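Local coordinates for Dna-binding protein RAP1 (PDB 4BJT) that binds DNA as a repressor and activator of yeast transcription and, through its C-terminal domain, binds the telomere-associated protein Rif1, at residues Asp76-Leu81 with Thr119-Asn124; Asp93-Val98 with Gln113-Glu118. All blocks are in the same frame, centred on the assembly; numbering follows the deposited sequence.

Overall arrangement
Followed from the N terminus, the chain first lays down 76-81, the loop that leads into helix 80-83, then helix 88-99, then helix 108-119, and finally the linker that starts helix 123-132. Contact 2 pairs helix 88-99 with helix 108-119, closing a short loop of 14 residues between its segments. Contact 1 joins 76-81 to 119-124 and closes a larger loop around it, so the two nest rather than cross. Their centres lie about 11 Å apart. They also touch directly: Leu-79 packs on Cys-116, and Lys-123 NZ is hydrogen-bonded to Gln-113 OE1. Together they fasten a helical hairpin to the loops before and after it.

Contact 1 of 2, residues Asp76-Leu81 with Thr119-Asn124; sequences DLFLPL and TGIRKN
Arg-122 meets Leu-77 first through its backbone, whose N-H gives a nearly straight hydrogen bond (163°) to Leu-77 O at 3.1 Å. From there its side chain runs across the other segment. CB and CG both rest on Leu-77 O, Arg-122 CG also comes within 3.8 Å of Leu-79 CG, and Arg-122 CD reaches Asp-76 O at 3.4 Å. The chain stays extended from CG to NE, which brings NE past Phe-78 O; the last torsion (chi4 -82°) then turns the guanidinium, with NH2 beside Phe-78 O. Leu-79 CD2 lies over one of its faces, 3.4 Å from Arg-122 NH1. NE finds its hydrogen bond just before the segment, at Thr-75 O. An alanine here would probably leave Thr-75 O without this donor and open a gap beside Leu-79. A second backbone bond, Leu-79 N to Gly-120 O at 2.8 Å, completes a single beta bridge between Phe-78 and Ile-121. Their side chains lie side by side, Phe-78 CE1 4.0 Å from Ile-121 CG1, and both reach Phe-144 of helix 140-150. Gly-120 leaves the preceding helix with positive phi, and a side chain there would press on Leu-81. A water donating to both Asp-76 O and Asn-124 OD1 extends the junction. Backbone bonds thus fix the register, while the arginine adds an apolar stem and a polar tip that binds a main-chain carbonyl.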
ATOM      1  N   ASP C  76      12.273 -10.783   6.818  1.00 22.17           N
ATOM      2  CA  ASP C  76      12.922  -9.528   6.433  1.00 23.97           C
ATOM      3  C   ASP C  76      11.923  -8.399   6.276  1.00 23.07           C
ATOM      4  O   ASP C  76      12.352  -7.252   6.223  1.00 23.55           O
ATOM      5  CB  ASP C  76      13.776  -9.636   5.175  1.00 27.98           C
ATOM      6  CG  ASP C  76      13.001  -9.968   3.974  1.00 42.75           C
ATOM      7  OD1 ASP C  76      12.367 -10.998   3.983  1.00 44.70           O
ATOM      8  OD2 ASP C  76      13.008  -9.158   3.018  1.00 53.30           O
ATOM      9  N   LEU C  77      10.606  -8.708   6.204  1.00 20.16           N
ATOM     10  CA  LEU C  77       9.537  -7.715   6.071  1.00 18.11           C
ATOM     11  C   LEU C  77       8.703  -7.520   7.340  1.00 17.46           C
ATOM     12  O   LEU C  77       8.196  -6.428   7.576  1.00 16.63           O
ATOM     13  CB  LEU C  77       8.599  -8.147   4.950  1.00 18.94           C
ATOM     14  CG  LEU C  77       9.227  -8.265   3.558  1.00 22.18           C
ATOM     15  CD1 LEU C  77       8.205  -8.823   2.576  1.00 22.40           C
ATOM     16  CD2 LEU C  77       9.743  -6.935   3.076  1.00 23.76           C
ATOM     17  N   PHE C  78       8.578  -8.579   8.151  1.00 15.67           N
ATOM     18  CA  PHE C  78       7.732  -8.590   9.340  1.00 14.68           C
ATOM     19  C   PHE C  78       8.477  -9.000  10.569  1.00 19.32           C
ATOM     20  O   PHE C  78       9.402  -9.826  10.518  1.00 18.59           O
ATOM     21  CB  PHE C  78       6.569  -9.545   9.123  1.00 16.15           C
ATOM     22  CG  PHE C  78       5.657  -9.143   7.990  1.00 16.11           C
ATOM     23  CD1 PHE C  78       4.623  -8.249   8.197  1.00 16.66           C
ATOM     24  CD2 PHE C  78       5.831  -9.665   6.721  1.00 17.95           C
ATOM     25  CE1 PHE C  78       3.741  -7.930   7.169  1.00 17.09           C
ATOM     26  CE2 PHE C  78       4.998  -9.286   5.672  1.00 18.93           C
ATOM     27  CZ  PHE C  78       3.943  -8.438   5.906  1.00 15.92           C
ATOM     28  N   LEU C  79       8.049  -8.431  11.696  1.00 17.27           N
ATOM     29  CA  LEU C  79       8.614  -8.681  13.018  1.00 17.31           C
ATOM     30  C   LEU C  79       7.942  -9.865  13.666  1.00 18.53           C
ATOM     31  O   LEU C  79       6.857 -10.292  13.247  1.00 18.59           O
ATOM     32  CB  LEU C  79       8.393  -7.431  13.894  1.00 18.61           C
ATOM     33  CG  LEU C  79       9.212  -6.226  13.471  1.00 24.06           C
ATOM     34  CD1 LEU C  79       8.476  -4.946  13.708  1.00 24.59           C
ATOM     35  CD2 LEU C  79      10.541  -6.207  14.138  1.00 28.37           C
ATOM     36  N   PRO C  80       8.533 -10.395  14.767  1.00 18.39           N
ATOM     37  CA  PRO C  80       7.915 -11.551  15.421  1.00 18.75           C
ATOM     38  C   PRO C  80       6.433 -11.359  15.791  1.00 20.89           C
ATOM     39  O   PRO C  80       5.662 -12.303  15.658  1.00 20.54           O
ATOM     40  CB  PRO C  80       8.812 -11.775  16.643  1.00 21.46           C
ATOM     41  CG  PRO C  80      10.134 -11.258  16.212  1.00 23.06           C
ATOM     42  CD  PRO C  80       9.844 -10.072  15.343  1.00 19.46           C
ATOM     43  N   LEU C  81       6.003 -10.131  16.176  1.00 18.34           N
ATOM     44  CA  LEU C  81       4.615  -9.890  16.548  1.00 18.89           C
ATOM     45  C   LEU C  81       3.640 -10.289  15.432  1.00 21.32           C
ATOM     46  O   LEU C  81       2.583 -10.857  15.707  1.00 21.99           O
ATOM     47  CB  LEU C  81       4.416  -8.408  16.932  1.00 19.27           C
ATOM     48  CG  LEU C  81       2.989  -7.980  17.295  1.00 26.52           C
ATOM     49  CD1 LEU C  81       2.535  -8.642  18.587  1.00 30.94           C
ATOM     50  CD2 LEU C  81       2.937  -6.488  17.507  1.00 33.04           C
ATOM     51  N   THR C 119       1.075  -4.075  14.567  1.00 18.53           N
ATOM     52  CA  THR C 119       0.895  -5.071  13.507  1.00 16.97           C
ATOM     53  C   THR C 119       2.185  -5.812  13.121  1.00 17.71           C
ATOM     54  O   THR C 119       2.080  -6.731  12.327  1.00 18.65           O
ATOM     55  CB  THR C 119       0.229  -4.445  12.261  1.00 20.88           C
ATOM     56  OG1 THR C 119       0.828  -3.202  11.957  1.00 24.53           O
ATOM     57  CG2 THR C 119      -1.248  -4.209  12.437  1.00 24.38           C
ATOM     58  N   GLY C 120       3.353  -5.429  13.641  1.00 16.53           N
ATOM     59  CA  GLY C 120       4.576  -6.158  13.326  1.00 16.30           C
ATOM     60  C   GLY C 120       5.084  -5.959  11.916  1.00 18.28           C
ATOM     61  O   GLY C 120       5.778  -6.831  11.391  1.00 19.74           O
ATOM     62  N   ILE C 121       4.789  -4.821  11.298  1.00 16.24           N
ATOM     63  CA  ILE C 121       5.318  -4.498   9.971  1.00 15.67           C
ATOM     64  C   ILE C 121       6.608  -3.709  10.184  1.00 18.67           C
ATOM     65  O   ILE C 121       6.600  -2.728  10.931  1.00 19.39           O
ATOM     66  CB  ILE C 121       4.315  -3.692   9.141  1.00 16.80           C
ATOM     67  CG1 ILE C 121       2.947  -4.424   9.013  1.00 16.21           C
ATOM     68  CG2 ILE C 121       4.914  -3.377   7.749  1.00 17.96           C
ATOM     69  CD1 ILE C 121       1.829  -3.493   8.643  1.00 17.31           C
ATOM     70  N   ARG C 122       7.721  -4.129   9.555  1.00 15.74           N
ATOM     71  CA  ARG C 122       8.994  -3.422   9.749  1.00 16.74           C
ATOM     72  C   ARG C 122       8.910  -1.997   9.204  1.00 20.98           C
ATOM     73  O   ARG C 122       8.258  -1.754   8.198  1.00 19.07           O
ATOM     74  CB  ARG C 122      10.159  -4.189   9.133  1.00 16.79           C
ATOM     75  CG  ARG C 122      10.446  -5.477   9.908  1.00 18.39           C
ATOM     76  CD  ARG C 122      11.631  -6.220   9.356  1.00 20.11           C
ATOM     77  NE  ARG C 122      11.826  -7.513  10.014  1.00 21.16           N
ATOM     78  CZ  ARG C 122      12.442  -7.721  11.172  1.00 24.71           C
ATOM     79  NH1 ARG C 122      12.984  -6.704  11.842  1.00 24.76           N
ATOM     80  NH2 ARG C 122      12.552  -8.951  11.658  1.00 22.69           N
ATOM     81  N   LYS C 123       9.582  -1.055   9.889  1.00 19.73           N
ATOM     82  CA  LYS C 123       9.492   0.359   9.547  1.00 19.89           C
ATOM     83  C   LYS C 123       9.926   0.703   8.127  1.00 22.86           C
ATOM     84  O   LYS C 123       9.304   1.564   7.478  1.00 23.87           O
ATOM     85  CB  LYS C 123      10.273   1.202  10.547  1.00 23.57           C
ATOM     86  CG  LYS C 123       9.721   1.159  11.943  1.00 24.07           C
ATOM     87  CD  LYS C 123      10.639   1.977  12.833  1.00 28.92           C
ATOM     88  CE  LYS C 123      10.185   1.979  14.247  1.00 40.80           C
ATOM     89  NZ  LYS C 123      11.124   2.763  15.109  1.00 57.21           N
ATOM     90  N   ASN C 124      10.971   0.064   7.649  1.00 20.14           N
ATOM     91  CA  ASN C 124      11.440   0.315   6.278  1.00 20.17           C
ATOM     92  C   ASN C 124      10.425  -0.208   5.243  1.00 23.38           C
ATOM     93  O   ASN C 124      10.193   0.438   4.220  1.00 23.39           O
ATOM     94  CB  ASN C 124      12.825  -0.244   6.017  1.00 23.74           C
ATOM     95  CG  ASN C 124      13.012  -1.694   6.334  1.00 25.67           C
ATOM     96  OD1 ASN C 124      12.222  -2.311   7.055  1.00 24.20           O
ATOM     97  ND2 ASN C 124      14.110  -2.255   5.870  1.00 33.74           N
TER
HETATM   98  O   HOH W   1      11.552  -4.609   5.643  1.00 24.52           O

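Contact 2 of 2, residues Asp93-Val98 with Gln113-Glu118; sequences DKLHEV and QDLCDE
Val-98 sets CG1 anti to its backbone N (chi1 172°) and CG2 beside it, so that its two methyls meet different residues of 113-118. Leu-115 holds CG beside its own backbone N (chi1 -71°), and Leu-115 CD2 lies 3.7 Å from Val-98 CG1. The same CD2 touches Leu-95 CD1 at 3.6 Å, placing one methyl of Leu-115 against side chains from successive turns of the facing helix. Val-98 CG1 also approaches Asp-114 CB; the OD2 of that residue is held by Tyr-103 OH and Lys-110 NZ. The other methyl, Val-98 CG2, lies 3.8 Å from Glu-118 CB and borders the Glu-118 carboxylate. Lys-94 crosses Glu-118 at about a right angle, Lys-94 CE 3.6 Å from Glu-118 OE1. Lys-94 NZ stops 4.0 Å from Glu-118 OE1, beyond a salt bridge, though the opposite charges would probably still attract. The long salt bridge of Lys-94 NZ is instead with Glu-97 OE1, within its helix. Beside this polar margin Leu-95 packs on Phe-144 and Leu-115 on Phe-140, both of helix 140-150. With axes 10.3 Å apart and N-to-C directions 148° from each other, the segments form the roughly antiparallel arms of an alpha-helical hairpin in the all-helical Rap1 C-terminal domain.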
ATOM      1  N   ASP C  93      -7.743  -6.936  10.531  1.00 18.96           N
ATOM      2  CA  ASP C  93      -8.584  -6.175  11.428  1.00 20.28           C
ATOM      3  C   ASP C  93      -7.735  -5.266  12.344  1.00 22.88           C
ATOM      4  O   ASP C  93      -8.139  -4.128  12.583  1.00 22.34           O
ATOM      5  CB  ASP C  93      -9.537  -7.095  12.199  1.00 24.36           C
ATOM      6  CG  ASP C  93     -10.597  -7.756  11.304  1.00 28.88           C
ATOM      7  OD1 ASP C  93     -10.673  -7.417  10.109  1.00 32.97           O
ATOM      8  OD2 ASP C  93     -11.251  -8.703  11.760  1.00 37.25           O
ATOM      9  N   LYS C  94      -6.526  -5.709  12.775  1.00 19.90           N
ATOM     10  CA  LYS C  94      -5.633  -4.833  13.552  1.00 19.47           C
ATOM     11  C   LYS C  94      -5.115  -3.698  12.667  1.00 22.30           C
ATOM     12  O   LYS C  94      -5.037  -2.558  13.116  1.00 22.53           O
ATOM     13  CB  LYS C  94      -4.465  -5.611  14.176  1.00 20.88           C
ATOM     14  CG  LYS C  94      -3.689  -4.815  15.201  1.00 22.61           C
ATOM     15  CD  LYS C  94      -4.516  -4.553  16.462  1.00 26.45           C
ATOM     16  CE  LYS C  94      -3.789  -3.719  17.472  1.00 51.28           C
ATOM     17  NZ  LYS C  94      -4.470  -3.741  18.807  1.00 64.18           N
ATOM     18  N   LEU C  95      -4.778  -4.013  11.417  1.00 17.64           N
ATOM     19  CA  LEU C  95      -4.301  -3.021  10.452  1.00 17.51           C
ATOM     20  C   LEU C  95      -5.375  -1.942  10.294  1.00 22.56           C
ATOM     21  O   LEU C  95      -5.056  -0.758  10.358  1.00 21.77           O
ATOM     22  CB  LEU C  95      -3.969  -3.697   9.125  1.00 16.12           C
ATOM     23  CG  LEU C  95      -3.544  -2.752   7.995  1.00 19.92           C
ATOM     24  CD1 LEU C  95      -2.211  -2.069   8.327  1.00 21.47           C
ATOM     25  CD2 LEU C  95      -3.412  -3.500   6.707  1.00 22.67           C
ATOM     26  N   HIS C  96      -6.657  -2.354  10.133  0.55 20.22           N
ATOM     27  CA  HIS C  96      -7.785  -1.407  10.027  0.55 22.44           C
ATOM     28  C   HIS C  96      -7.826  -0.470  11.234  0.55 27.12           C
ATOM     29  O   HIS C  96      -7.990   0.735  11.064  0.55 27.45           O
ATOM     30  CB  HIS C  96      -9.125  -2.159   9.914  0.55 24.79           C
ATOM     31  CG  HIS C  96     -10.322  -1.259   9.827  0.55 30.26           C
ATOM     32  ND1 HIS C  96     -11.095  -0.964  10.944  0.55 34.30           N
ATOM     33  CD2 HIS C  96     -10.815  -0.579   8.768  0.55 32.42           C
ATOM     34  CE1 HIS C  96     -12.048  -0.147  10.518  0.55 33.92           C
ATOM     35  NE2 HIS C  96     -11.916   0.115   9.217  0.55 33.44           N
ATOM     36  N   GLU C  97      -7.683  -1.017  12.439  1.00 24.11           N
ATOM     37  CA  GLU C  97      -7.689  -0.231  13.682  1.00 27.24           C
ATOM     38  C   GLU C  97      -6.543   0.816  13.694  1.00 30.53           C
ATOM     39  O   GLU C  97      -6.791   1.995  13.995  1.00 31.03           O
ATOM     40  CB  GLU C  97      -7.614  -1.178  14.894  1.00 28.76           C
ATOM     41  CG  GLU C  97      -7.781  -0.537  16.256  1.00 46.02           C
ATOM     42  CD  GLU C  97      -7.623  -1.502  17.421  1.00 75.00           C
ATOM     43  OE1 GLU C  97      -7.706  -2.733  17.204  1.00 56.86           O
ATOM     44  OE2 GLU C  97      -7.432  -1.020  18.561  1.00 81.47           O
ATOM     45  N   VAL C  98      -5.333   0.434  13.251  1.00 24.98           N
ATOM     46  CA  VAL C  98      -4.204   1.375  13.213  1.00 26.18           C
ATOM     47  C   VAL C  98      -4.451   2.492  12.214  1.00 31.52           C
ATOM     48  O   VAL C  98      -4.343   3.677  12.567  1.00 32.59           O
ATOM     49  CB  VAL C  98      -2.873   0.657  12.868  1.00 29.12           C
ATOM     50  CG1 VAL C  98      -1.741   1.672  12.638  1.00 29.20           C
ATOM     51  CG2 VAL C  98      -2.482  -0.325  13.968  1.00 29.08           C
ATOM     52  N   GLN C 113       5.602   3.984  13.272  1.00 25.06           N
ATOM     53  CA  GLN C 113       5.856   3.406  14.590  1.00 26.00           C
ATOM     54  C   GLN C 113       4.694   2.541  15.074  1.00 28.07           C
ATOM     55  O   GLN C 113       4.903   1.451  15.595  1.00 25.85           O
ATOM     56  CB  GLN C 113       6.157   4.513  15.623  1.00 30.09           C
ATOM     57  CG  GLN C 113       6.612   3.979  16.981  1.00 33.66           C
ATOM     58  CD  GLN C 113       7.938   3.269  16.868  1.00 44.43           C
ATOM     59  OE1 GLN C 113       8.918   3.840  16.397  1.00 37.40           O
ATOM     60  NE2 GLN C 113       7.991   1.992  17.215  1.00 38.62           N
ATOM     61  N   ASP C 114       3.461   2.990  14.858  1.00 26.27           N
ATOM     62  CA  ASP C 114       2.288   2.230  15.282  1.00 25.87           C
ATOM     63  C   ASP C 114       2.129   0.934  14.458  1.00 26.96           C
ATOM     64  O   ASP C 114       1.779  -0.118  15.011  1.00 26.65           O
ATOM     65  CB  ASP C 114       1.034   3.096  15.177  1.00 29.10           C
ATOM     66  CG  ASP C 114       1.051   4.333  16.073  1.00 42.87           C
ATOM     67  OD1 ASP C 114       1.858   4.368  17.032  1.00 45.46           O
ATOM     68  OD2 ASP C 114       0.302   5.286  15.779  1.00 46.81           O
ATOM     69  N   LEU C 115       2.479   0.979  13.165  1.00 21.81           N
ATOM     70  CA  LEU C 115       2.411  -0.232  12.320  1.00 20.09           C
ATOM     71  C   LEU C 115       3.449  -1.271  12.753  1.00 23.75           C
ATOM     72  O   LEU C 115       3.256  -2.482  12.571  1.00 23.13           O
ATOM     73  CB  LEU C 115       2.626   0.132  10.853  1.00 19.61           C
ATOM     74  CG  LEU C 115       1.463   0.892  10.204  1.00 22.26           C
ATOM     75  CD1 LEU C 115       1.895   1.505   8.882  1.00 22.28           C
ATOM     76  CD2 LEU C 115       0.233  -0.022  10.004  1.00 22.72           C
ATOM     77  N   CYS C 116       4.555  -0.808  13.312  1.00 20.67           N
ATOM     78  CA  CYS C 116       5.589  -1.672  13.863  1.00 22.26           C
ATOM     79  C   CYS C 116       5.098  -2.289  15.199  1.00 23.86           C
ATOM     80  O   CYS C 116       5.060  -3.517  15.352  1.00 22.57           O
ATOM     81  CB  CYS C 116       6.855  -0.840  14.041  1.00 23.98           C
ATOM     82  SG  CYS C 116       8.150  -1.641  14.996  1.00 29.62           S
ATOM     83  N   ASP C 117       4.646  -1.438  16.120  1.00 23.73           N
ATOM     84  CA  ASP C 117       4.243  -1.868  17.464  1.00 23.23           C
ATOM     85  C   ASP C 117       2.991  -2.686  17.542  1.00 26.06           C
ATOM     86  O   ASP C 117       2.901  -3.558  18.408  1.00 26.75           O
ATOM     87  CB  ASP C 117       4.059  -0.636  18.385  1.00 26.76           C
ATOM     88  CG  ASP C 117       5.323   0.164  18.630  1.00 38.25           C
ATOM     89  OD1 ASP C 117       6.429  -0.373  18.385  1.00 40.92           O
ATOM     90  OD2 ASP C 117       5.210   1.334  19.051  1.00 43.82           O
ATOM     91  N   GLU C 118       1.992  -2.398  16.682  1.00 22.82           N
ATOM     92  CA  GLU C 118       0.693  -3.064  16.754  1.00 22.39           C
ATOM     93  C   GLU C 118       0.485  -4.182  15.762  1.00 22.48           C
ATOM     94  O   GLU C 118      -0.257  -5.117  16.068  1.00 22.42           O
ATOM     95  CB  GLU C 118      -0.424  -2.030  16.611  1.00 24.60           C
ATOM     96  CG  GLU C 118      -0.394  -1.018  17.751  1.00 35.39           C
ATOM     97  CD  GLU C 118      -1.469   0.037  17.651  1.00 55.55           C
ATOM     98  OE1 GLU C 118      -2.667  -0.315  17.758  1.00 56.29           O
ATOM     99  OE2 GLU C 118      -1.115   1.215  17.417  1.00 57.70           O
TER